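Local structure of starch synthase I (Hordeum vulgare, 4HLN) at residues 447-452 against 481-486; 453-458 against 472-477; 459-464 against 574-579; 517-522 against 581-586. The protein belongs to the plant starch synthases, two-domain glycosyltransferases of the GT-B fold in which each domain is built on a Rossmann-like core. One frame throughout, in Å; residues are numbered along the deposited sequence.

Contact 1 (447-452 against 481-486)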
# COMPACT_ATOMS: atom_id res chain seq x y z
N GLY A 447 13.00 6.45 -8.53
CA GLY A 447 12.61 6.51 -7.14
C GLY A 447 13.76 6.69 -6.19
O GLY A 447 14.91 6.86 -6.60
N ARG A 448 13.44 6.66 -4.90
CA ARG A 448 14.43 6.82 -3.84
C ARG A 448 15.52 5.76 -3.94
O ARG A 448 15.26 4.61 -4.26
CB ARG A 448 13.74 6.73 -2.48
CG ARG A 448 12.54 7.64 -2.30
CD ARG A 448 12.54 8.24 -0.89
NE ARG A 448 13.81 8.90 -0.60
CZ ARG A 448 14.01 10.22 -0.66
NH1 ARG A 448 15.21 10.72 -0.39
NH2 ARG A 448 13.01 11.03 -0.99
N LEU A 449 16.76 6.15 -3.66
CA LEU A 449 17.83 5.18 -3.63
C LEU A 449 17.83 4.42 -2.30
O LEU A 449 18.76 4.54 -1.51
CB LEU A 449 19.17 5.88 -3.85
CG LEU A 449 19.21 6.73 -5.12
CD1 LEU A 449 20.63 7.21 -5.41
CD2 LEU A 449 18.69 5.91 -6.28
N ASP A 450 16.77 3.65 -2.06
CA ASP A 450 16.60 2.89 -0.82
C ASP A 450 16.86 1.41 -1.02
O ASP A 450 16.82 0.90 -2.15
CB ASP A 450 15.18 3.04 -0.26
CG ASP A 450 14.88 4.45 0.19
OD1 ASP A 450 15.83 5.25 0.34
OD2 ASP A 450 13.68 4.76 0.40
N TYR A 451 17.11 0.71 0.08
CA TYR A 451 17.30 -0.73 0.05
C TYR A 451 16.02 -1.37 -0.46
O TYR A 451 16.07 -2.27 -1.31
CB TYR A 451 17.64 -1.26 1.44
CG TYR A 451 17.72 -2.77 1.55
CD1 TYR A 451 18.83 -3.47 1.09
CD2 TYR A 451 16.68 -3.51 2.14
CE1 TYR A 451 18.92 -4.85 1.20
CE2 TYR A 451 16.75 -4.90 2.25
CZ TYR A 451 17.88 -5.56 1.78
OH TYR A 451 17.97 -6.94 1.88
N GLN A 452 14.89 -0.89 0.03
CA GLN A 452 13.60 -1.48 -0.33
C GLN A 452 13.24 -1.31 -1.81
O GLN A 452 12.49 -2.11 -2.37
CB GLN A 452 12.47 -0.95 0.55
CG GLN A 452 11.22 -1.83 0.56
CD GLN A 452 10.26 -1.56 -0.60
OE1 GLN A 452 9.74 -2.48 -1.24
NE2 GLN A 452 10.00 -0.27 -0.86
N VAL A 481 26.75 7.19 -1.53
CA VAL A 481 27.63 6.12 -2.02
C VAL A 481 27.08 5.46 -3.30
O VAL A 481 27.84 5.10 -4.20
CB VAL A 481 27.93 5.04 -0.94
CG1 VAL A 481 26.65 4.42 -0.40
CG2 VAL A 481 28.84 3.95 -1.52
N PHE A 482 25.76 5.31 -3.37
CA PHE A 482 25.13 4.77 -4.57
C PHE A 482 25.08 5.83 -5.68
O PHE A 482 25.30 5.53 -6.86
CB PHE A 482 23.73 4.25 -4.24
CG PHE A 482 23.10 3.47 -5.36
CD1 PHE A 482 23.35 2.12 -5.51
CD2 PHE A 482 22.28 4.11 -6.28
CE1 PHE A 482 22.79 1.40 -6.55
CE2 PHE A 482 21.71 3.40 -7.32
CZ PHE A 482 21.97 2.04 -7.46
N GLU A 483 24.78 7.06 -5.29
CA GLU A 483 24.84 8.19 -6.20
C GLU A 483 26.20 8.22 -6.87
O GLU A 483 26.31 8.38 -8.09
CB GLU A 483 24.59 9.50 -5.46
CG GLU A 483 23.16 9.65 -4.93
CD GLU A 483 22.95 10.95 -4.18
OE1 GLU A 483 23.86 11.81 -4.20
OE2 GLU A 483 21.87 11.12 -3.58
N GLY A 484 27.24 8.05 -6.06
CA GLY A 484 28.60 8.04 -6.56
C GLY A 484 28.76 6.94 -7.58
O GLY A 484 29.50 7.06 -8.57
N TRP A 485 28.05 5.84 -7.33
CA TRP A 485 28.14 4.67 -8.19
C TRP A 485 27.44 4.92 -9.51
O TRP A 485 27.90 4.49 -10.57
CB TRP A 485 27.54 3.46 -7.49
CG TRP A 485 27.41 2.31 -8.42
CD1 TRP A 485 28.35 1.37 -8.69
CD2 TRP A 485 26.28 2.00 -9.24
NE1 TRP A 485 27.87 0.47 -9.61
CE2 TRP A 485 26.60 0.84 -9.97
CE3 TRP A 485 25.02 2.59 -9.42
CZ2 TRP A 485 25.71 0.25 -10.87
CZ3 TRP A 485 24.14 2.00 -10.31
CH2 TRP A 485 24.49 0.84 -11.03
N MET A 486 26.32 5.63 -9.46
CA MET A 486 25.66 6.05 -10.68
C MET A 486 26.64 6.79 -11.59
O MET A 486 26.73 6.51 -12.79
CB MET A 486 24.44 6.92 -10.37
CG MET A 486 23.29 6.14 -9.74
SD MET A 486 21.94 7.17 -9.13
CE MET A 486 21.30 7.86 -10.65
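L449 lays its two methyls against the helix turn of F482, E483 and M486, and its CD1 does most of the apolar packing. CD1 comes to 3.6 Å from CD2 of F482, reaching that ring at its edge and close to its plane, while L449 CD2 lies 4.0 Å from the same F482 CD2. The two side chains cross at about a right angle. CD1 also touches the aliphatic stem of E483, 3.5 Å from its CG, and the sulfur of M486, with CD1 to SD at 3.9 Å. On the helix side the ring of F482 swings out with CG anti to the backbone N (chi1 -171°). Its position is backed by W485, whose CE3 sits 3.7 Å above one face of the F482 ring, displaced toward the rim.

In fold terms, 447-452 is the loop that leaves strand 442-446, the first strand of the parallel six-stranded sheet of a Rossmann-like domain, and leads to helix 455-466. Residues 481-486 belong to the helix of the next beta-alpha-beta unit, so L449 ties the first crossover loop to that helix. The leucine is the centre of an inverse gamma turn, closed by a weak bond from D450 N to R448 O, and the turn presents its side chain to the helix.

Polar groups work around this patch. The carboxylate of E483 reaches back to the residues just before its own helix, where OE2 accepts from G478 N and is hydrogen-bonded to S477 OG. Both E483 and M486 also pack on V501 of strand 497-501.

Contact 2 (453-458 against 472-477); sequences KGIDLI and FVMLGS
I458 gives up the most surface here, and its CG2 branch meets both M474 and F472. The methyl lies 4.3 Å from the sulfur SD of M474 and 4.2 Å from CZ of F472, approaching the phenyl ring obliquely. A single branch thus rests between two residues that are alternate members of the strand and project from the same side of it. These two also touch each other: SD of M474 lies at the edge of the F472 ring, in its plane.

M474, with the next largest share, carries the contact toward the start of the helix. Its chain runs extended through chi2 and turns only at chi3 (-64°), which takes the terminal methyl to I455, with CE at 4.3 Å from I455 CD1. F472 stretches from the strand with CG anti to the backbone N (chi1 179°), which brings the far end of the ring to the helix. The spacing is that of a helix lying on a sheet, the CA atoms of I458 and M474 being 9.9 Å apart.

Helix and strand are successive parts of a beta-alpha-beta crossover, strand 442-446, helix 455-466, strand 471-476, in the parallel sheet of the Rossmann-like domain. G454 occupies the N-cap position. F445 of strand 442-446 touches both isoleucines and M474, P521 adjoins I458, and F482 and M486 of helix 480-492 also pack on M474.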
# COMPACT_ATOMS: atom_id res chain seq x y z
N LYS A 453 13.77 -0.27 -2.45
CA LYS A 453 13.46 -0.03 -3.85
C LYS A 453 14.16 -1.01 -4.80
O LYS A 453 13.88 -1.03 -5.99
CB LYS A 453 13.74 1.43 -4.24
CG LYS A 453 12.74 2.44 -3.65
CD LYS A 453 11.31 2.08 -4.02
CE LYS A 453 10.35 3.25 -3.80
NZ LYS A 453 8.94 2.89 -4.19
N GLY A 454 15.05 -1.84 -4.26
CA GLY A 454 15.69 -2.87 -5.06
C GLY A 454 16.99 -2.37 -5.66
O GLY A 454 17.56 -2.99 -6.55
N ILE A 455 17.44 -1.24 -5.15
CA ILE A 455 18.68 -0.59 -5.56
C ILE A 455 19.86 -1.54 -5.81
O ILE A 455 20.49 -1.49 -6.86
CB ILE A 455 19.08 0.48 -4.52
CG1 ILE A 455 18.25 1.73 -4.76
CG2 ILE A 455 20.52 0.82 -4.62
CD1 ILE A 455 17.82 1.88 -6.20
N ASP A 456 20.16 -2.41 -4.84
CA ASP A 456 21.33 -3.29 -4.92
C ASP A 456 21.26 -4.34 -6.03
O ASP A 456 22.29 -4.73 -6.57
CB ASP A 456 21.61 -3.97 -3.57
CG ASP A 456 20.42 -4.79 -3.08
OD1 ASP A 456 19.29 -4.24 -3.03
OD2 ASP A 456 20.61 -5.98 -2.74
N LEU A 457 20.05 -4.80 -6.36
CA LEU A 457 19.87 -5.71 -7.49
C LEU A 457 20.37 -5.07 -8.78
O LEU A 457 21.10 -5.68 -9.55
CB LEU A 457 18.40 -6.05 -7.68
CG LEU A 457 17.82 -7.28 -6.97
CD1 LEU A 457 18.49 -8.55 -7.47
CD2 LEU A 457 17.91 -7.15 -5.45
N ILE A 458 19.93 -3.84 -9.02
CA ILE A 458 20.31 -3.12 -10.21
C ILE A 458 21.83 -2.95 -10.27
O ILE A 458 22.44 -3.16 -11.31
CB ILE A 458 19.61 -1.76 -10.27
CG1 ILE A 458 18.13 -1.96 -10.65
CG2 ILE A 458 20.32 -0.82 -11.23
CD1 ILE A 458 17.28 -0.68 -10.59
N PHE A 472 19.77 2.65 -20.58
CA PHE A 472 19.20 2.53 -19.26
C PHE A 472 19.37 3.83 -18.50
O PHE A 472 20.49 4.28 -18.25
CB PHE A 472 19.88 1.40 -18.49
CG PHE A 472 19.35 1.24 -17.11
CD1 PHE A 472 18.36 0.32 -16.83
CD2 PHE A 472 19.83 2.04 -16.08
CE1 PHE A 472 17.86 0.17 -15.54
CE2 PHE A 472 19.33 1.90 -14.79
CZ PHE A 472 18.35 0.97 -14.52
N VAL A 473 18.27 4.45 -18.14
CA VAL A 473 18.35 5.66 -17.35
C VAL A 473 17.66 5.44 -16.02
O VAL A 473 16.55 4.91 -15.96
CB VAL A 473 17.70 6.86 -18.07
CG1 VAL A 473 16.29 6.50 -18.56
CG2 VAL A 473 17.66 8.07 -17.14
N MET A 474 18.33 5.83 -14.95
CA MET A 474 17.65 5.81 -13.68
C MET A 474 17.73 7.20 -13.08
O MET A 474 18.73 7.89 -13.21
CB MET A 474 18.20 4.72 -12.75
CG MET A 474 19.63 4.91 -12.31
SD MET A 474 20.29 3.44 -11.51
CE MET A 474 19.25 3.31 -10.05
N LEU A 475 16.63 7.61 -12.47
CA LEU A 475 16.54 8.89 -11.81
C LEU A 475 16.19 8.62 -10.37
O LEU A 475 15.24 7.87 -10.08
CB LEU A 475 15.44 9.74 -12.46
CG LEU A 475 14.73 10.75 -11.54
CD1 LEU A 475 15.57 11.99 -11.37
CD2 LEU A 475 13.36 11.13 -12.06
N GLY A 476 16.94 9.22 -9.46
CA GLY A 476 16.60 9.12 -8.05
C GLY A 476 17.69 9.69 -7.18
O GLY A 476 18.76 10.08 -7.68
N SER A 477 17.43 9.73 -5.88
CA SER A 477 18.36 10.33 -4.94
C SER A 477 18.12 9.86 -3.52
O SER A 477 16.99 9.51 -3.15
CB SER A 477 18.21 11.85 -5.00
OG SER A 477 19.13 12.49 -4.12

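Contact 3 (459-464 against 574-579); sequences KMAIPD and LTVEKM
V576 and A461 bring two helices of the Rossmann-like domain close together, their CA atoms 5.7 Å apart. Helix 455-466, the crossover helix after the first strand, here lies beside the first turn of helix 576-592, which follows the last strand of the parallel sheet.

Along 574-579, L574 comes first and packs on L457 of the facing helix and on R523. T575 is the N-cap: its OG1 accepts from K578 N at 2.9 Å in a nearly straight bond (166° at the hydrogen), while its carbonyl O receives M579 N. These two bonds start the helical turn that carries V576 and M579.

V576 then divides its two methyls between neighbouring residues. With CG1 anti to the backbone N (chi1 173°), that branch reaches A461 CB at 3.9 Å, and CG2 meets M460 CB at 3.6 Å. M460 touches through CB, its chain bending at chi2 so that the thioether leads away toward the surface. The small side chain of A461 is consistent with the close approach of the helices.

One turn on, M579 is buried beside P521 and bends at chi3 (75°), which sets its methyl CE 3.5 Å from A461 CB.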
# COMPACT_ATOMS: atom_id res chain seq x y z
N LYS A 459 22.42 -2.60 -9.13
CA LYS A 459 23.87 -2.49 -9.00
C LYS A 459 24.60 -3.76 -9.49
O LYS A 459 25.69 -3.68 -10.07
CB LYS A 459 24.23 -2.19 -7.54
CG LYS A 459 25.67 -1.78 -7.29
CD LYS A 459 25.82 -1.24 -5.86
CE LYS A 459 27.16 -0.54 -5.64
NZ LYS A 459 27.14 0.35 -4.44
N MET A 460 23.99 -4.92 -9.26
CA MET A 460 24.63 -6.19 -9.58
C MET A 460 24.34 -6.64 -11.01
O MET A 460 25.17 -7.30 -11.64
CB MET A 460 24.19 -7.30 -8.61
CG MET A 460 24.28 -6.94 -7.12
SD MET A 460 25.91 -6.43 -6.52
CE MET A 460 25.53 -5.95 -4.83
N ALA A 461 23.17 -6.28 -11.53
CA ALA A 461 22.78 -6.74 -12.86
C ALA A 461 23.31 -5.84 -13.97
O ALA A 461 23.45 -6.28 -15.11
CB ALA A 461 21.28 -6.86 -12.96
N ILE A 462 23.62 -4.60 -13.65
CA ILE A 462 24.07 -3.63 -14.65
C ILE A 462 25.14 -4.20 -15.58
O ILE A 462 24.97 -4.22 -16.80
CB ILE A 462 24.56 -2.31 -14.01
CG1 ILE A 462 23.38 -1.39 -13.74
CG2 ILE A 462 25.54 -1.60 -14.93
CD1 ILE A 462 22.71 -0.88 -15.00
N PRO A 463 26.26 -4.66 -15.01
CA PRO A 463 27.36 -5.12 -15.87
C PRO A 463 26.91 -6.18 -16.87
O PRO A 463 27.19 -6.09 -18.06
CB PRO A 463 28.35 -5.70 -14.86
CG PRO A 463 28.07 -4.93 -13.60
CD PRO A 463 26.59 -4.79 -13.58
N ASP A 464 26.19 -7.18 -16.38
CA ASP A 464 25.69 -8.24 -17.24
C ASP A 464 24.68 -7.68 -18.24
O ASP A 464 24.44 -8.26 -19.31
CB ASP A 464 25.02 -9.31 -16.37
CG ASP A 464 25.16 -10.70 -16.94
OD1 ASP A 464 25.23 -10.83 -18.18
OD2 ASP A 464 25.18 -11.66 -16.15
N LEU A 574 13.14 -12.47 -6.17
CA LEU A 574 13.94 -11.28 -6.39
C LEU A 574 15.43 -11.60 -6.49
O LEU A 574 16.15 -11.52 -5.50
CB LEU A 574 13.68 -10.26 -5.28
CG LEU A 574 14.26 -8.86 -5.47
CD1 LEU A 574 13.98 -8.31 -6.86
CD2 LEU A 574 13.73 -7.93 -4.40
N THR A 575 15.88 -11.96 -7.68
CA THR A 575 17.29 -12.30 -7.89
C THR A 575 17.84 -11.71 -9.18
O THR A 575 17.14 -11.62 -10.19
CB THR A 575 17.49 -13.82 -7.98
OG1 THR A 575 17.07 -14.28 -9.27
CG2 THR A 575 16.68 -14.52 -6.89
N VAL A 576 19.11 -11.33 -9.15
CA VAL A 576 19.77 -10.82 -10.34
C VAL A 576 19.54 -11.69 -11.58
O VAL A 576 19.47 -11.19 -12.70
CB VAL A 576 21.27 -10.68 -10.10
CG1 VAL A 576 21.99 -10.33 -11.38
CG2 VAL A 576 21.54 -9.65 -9.01
N GLU A 577 19.41 -13.00 -11.38
CA GLU A 577 19.23 -13.92 -12.49
C GLU A 577 17.82 -13.80 -13.03
O GLU A 577 17.60 -13.60 -14.24
CB GLU A 577 19.49 -15.37 -12.05
CG GLU A 577 20.85 -15.62 -11.40
CD GLU A 577 21.10 -14.75 -10.16
OE1 GLU A 577 20.58 -15.08 -9.06
OE2 GLU A 577 21.82 -13.74 -10.30
N LYS A 578 16.85 -13.92 -12.13
CA LYS A 578 15.45 -13.87 -12.52
C LYS A 578 15.11 -12.50 -13.12
O LYS A 578 14.31 -12.40 -14.06
CB LYS A 578 14.54 -14.19 -11.34
CG LYS A 578 13.65 -15.39 -11.58
CD LYS A 578 12.88 -15.31 -12.92
CE LYS A 578 11.90 -16.48 -13.07
NZ LYS A 578 12.34 -17.70 -12.30
N MET A 579 15.74 -11.46 -12.59
CA MET A 579 15.50 -10.13 -13.11
C MET A 579 15.99 -10.03 -14.55
O MET A 579 15.25 -9.65 -15.46
CB MET A 579 16.15 -9.06 -12.23
CG MET A 579 15.82 -7.63 -12.65
SD MET A 579 16.30 -6.34 -11.47
CE MET A 579 18.07 -6.26 -11.69

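Contact 4 (517-522 against 581-586); sequences ILLMPS and WALRTA
I517 and A586 meet where helix 576-592 runs alongside, and roughly antiparallel to, a central strand of the Rossmann-like domain, strand 517-520, next to the first strand in the parallel sheet. I517 has CG1 anti to its carbonyl carbon (chi1 -60°) and an extended chi2, which carries CD1 to 4.1 Å from A586 CB.

L519, two residues on, projects from the same strand face and meets L583 one helix turn back from A586. The CB of L583 points past the strand rather than at it, yet its extended chain brings CD1 to 4.4 Å from L519 CD2, a looser methyl-to-methyl contact. V542 of the neighbouring strand lies beside I517 and L519 and completes the apolar floor.

T585, next to A586 on the helix, belongs to the ligand pocket and touches a bound alpha-D-glucopyranose; W569, also of that pocket, packs on T585 and A586. T585 takes chi1 -58°, folding its hydroxyl back over the preceding turn. OG1 donates to W581 O at 2.8 Å, lying 47° out of the carbonyl plane, and the same oxygen accepts from T585 N. That rotamer also places T585 OG1 3.5 Å above the centre of the W581 ring.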
# COMPACT_ATOMS: atom_id res chain seq x y z
N ILE A 517 10.41 0.41 -21.35
CA ILE A 517 10.24 -0.44 -20.18
C ILE A 517 10.57 0.33 -18.92
O ILE A 517 11.49 1.15 -18.90
CB ILE A 517 11.20 -1.64 -20.24
CG1 ILE A 517 10.93 -2.46 -21.50
CG2 ILE A 517 11.12 -2.49 -18.96
CD1 ILE A 517 11.96 -3.51 -21.73
N LEU A 518 9.81 0.07 -17.86
CA LEU A 518 10.11 0.66 -16.57
C LEU A 518 10.35 -0.48 -15.61
O LEU A 518 9.61 -1.46 -15.61
CB LEU A 518 8.97 1.53 -16.10
CG LEU A 518 9.37 2.61 -15.10
CD1 LEU A 518 10.04 3.77 -15.82
CD2 LEU A 518 8.13 3.11 -14.36
N LEU A 519 11.38 -0.35 -14.80
CA LEU A 519 11.82 -1.44 -13.94
C LEU A 519 11.57 -1.15 -12.45
O LEU A 519 12.09 -0.17 -11.91
CB LEU A 519 13.30 -1.72 -14.19
CG LEU A 519 13.99 -2.77 -13.33
CD1 LEU A 519 13.28 -4.10 -13.50
CD2 LEU A 519 15.46 -2.86 -13.72
N MET A 520 10.79 -2.00 -11.80
CA MET A 520 10.52 -1.85 -10.38
C MET A 520 10.91 -3.11 -9.62
O MET A 520 10.10 -4.02 -9.44
CB MET A 520 9.04 -1.51 -10.12
CG MET A 520 8.59 -0.14 -10.63
SD MET A 520 8.15 -0.07 -12.39
CE MET A 520 6.88 -1.34 -12.47
N PRO A 521 12.17 -3.18 -9.18
CA PRO A 521 12.64 -4.32 -8.37
C PRO A 521 12.39 -4.14 -6.86
O PRO A 521 13.25 -4.46 -6.05
CB PRO A 521 14.14 -4.35 -8.67
CG PRO A 521 14.48 -2.92 -8.96
CD PRO A 521 13.26 -2.30 -9.61
N SER A 522 11.21 -3.63 -6.50
CA SER A 522 10.86 -3.39 -5.10
C SER A 522 10.69 -4.70 -4.35
O SER A 522 10.17 -5.67 -4.90
CB SER A 522 9.56 -2.59 -5.01
OG SER A 522 9.74 -1.25 -5.42
N TRP A 581 16.65 -12.33 -16.57
CA TRP A 581 15.88 -13.21 -17.43
C TRP A 581 14.65 -12.47 -17.95
O TRP A 581 14.41 -12.39 -19.16
CB TRP A 581 15.50 -14.50 -16.71
CG TRP A 581 14.64 -15.37 -17.56
CD1 TRP A 581 15.05 -16.25 -18.52
CD2 TRP A 581 13.21 -15.43 -17.54
NE1 TRP A 581 13.96 -16.86 -19.10
CE2 TRP A 581 12.82 -16.38 -18.52
CE3 TRP A 581 12.21 -14.79 -16.80
CZ2 TRP A 581 11.49 -16.69 -18.77
CZ3 TRP A 581 10.89 -15.10 -17.05
CH2 TRP A 581 10.54 -16.04 -18.02
N ALA A 582 13.88 -11.88 -17.03
CA ALA A 582 12.69 -11.13 -17.40
C ALA A 582 12.99 -9.93 -18.31
O ALA A 582 12.27 -9.68 -19.28
CB ALA A 582 11.95 -10.68 -16.18
N LEU A 583 14.03 -9.17 -17.98
CA LEU A 583 14.45 -8.08 -18.84
C LEU A 583 14.71 -8.57 -20.25
O LEU A 583 14.21 -7.99 -21.22
CB LEU A 583 15.72 -7.44 -18.31
CG LEU A 583 15.44 -6.49 -17.15
CD1 LEU A 583 16.70 -5.76 -16.75
CD2 LEU A 583 14.39 -5.51 -17.58
N ARG A 584 15.48 -9.65 -20.36
CA ARG A 584 15.80 -10.18 -21.67
C ARG A 584 14.56 -10.67 -22.37
O ARG A 584 14.38 -10.46 -23.56
CB ARG A 584 16.84 -11.28 -21.57
CG ARG A 584 18.22 -10.74 -21.27
CD ARG A 584 19.22 -11.86 -21.24
NE ARG A 584 20.51 -11.41 -20.74
CZ ARG A 584 21.00 -11.73 -19.55
NH1 ARG A 584 20.30 -12.52 -18.73
NH2 ARG A 584 22.19 -11.26 -19.17
N THR A 585 13.67 -11.30 -21.61
CA THR A 585 12.42 -11.76 -22.19
C THR A 585 11.63 -10.60 -22.78
O THR A 585 11.09 -10.69 -23.89
CB THR A 585 11.58 -12.50 -21.16
OG1 THR A 585 12.34 -13.60 -20.64
CG2 THR A 585 10.28 -13.00 -21.77
N ALA A 586 11.57 -9.49 -22.05
CA ALA A 586 10.80 -8.34 -22.50
C ALA A 586 11.50 -7.68 -23.69
O ALA A 586 10.86 -7.32 -24.68
CB ALA A 586 10.58 -7.35 -21.37

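All four contacts are apolar across their segments and lie in one Rossmann-like domain. Contacts 1, 2 and 4 are buried; contact 3 is more superficial, with exposed M460 at its margin. Contacts 2 and 4 set helices on strands of the same sheet, contact 3 sets helix beside helix, and contact 1 sets a loop against a helix. Helix 455-466 serves contacts 2 and 3, helix 576-592 contacts 3 and 4. Contacts 1 and 2 abut, F482 packing on I455. Charge appears at the periphery, as in the long, weak ion pair between D464 and R584. Among these segments, contact 4 alone includes a residue of the glycan pocket.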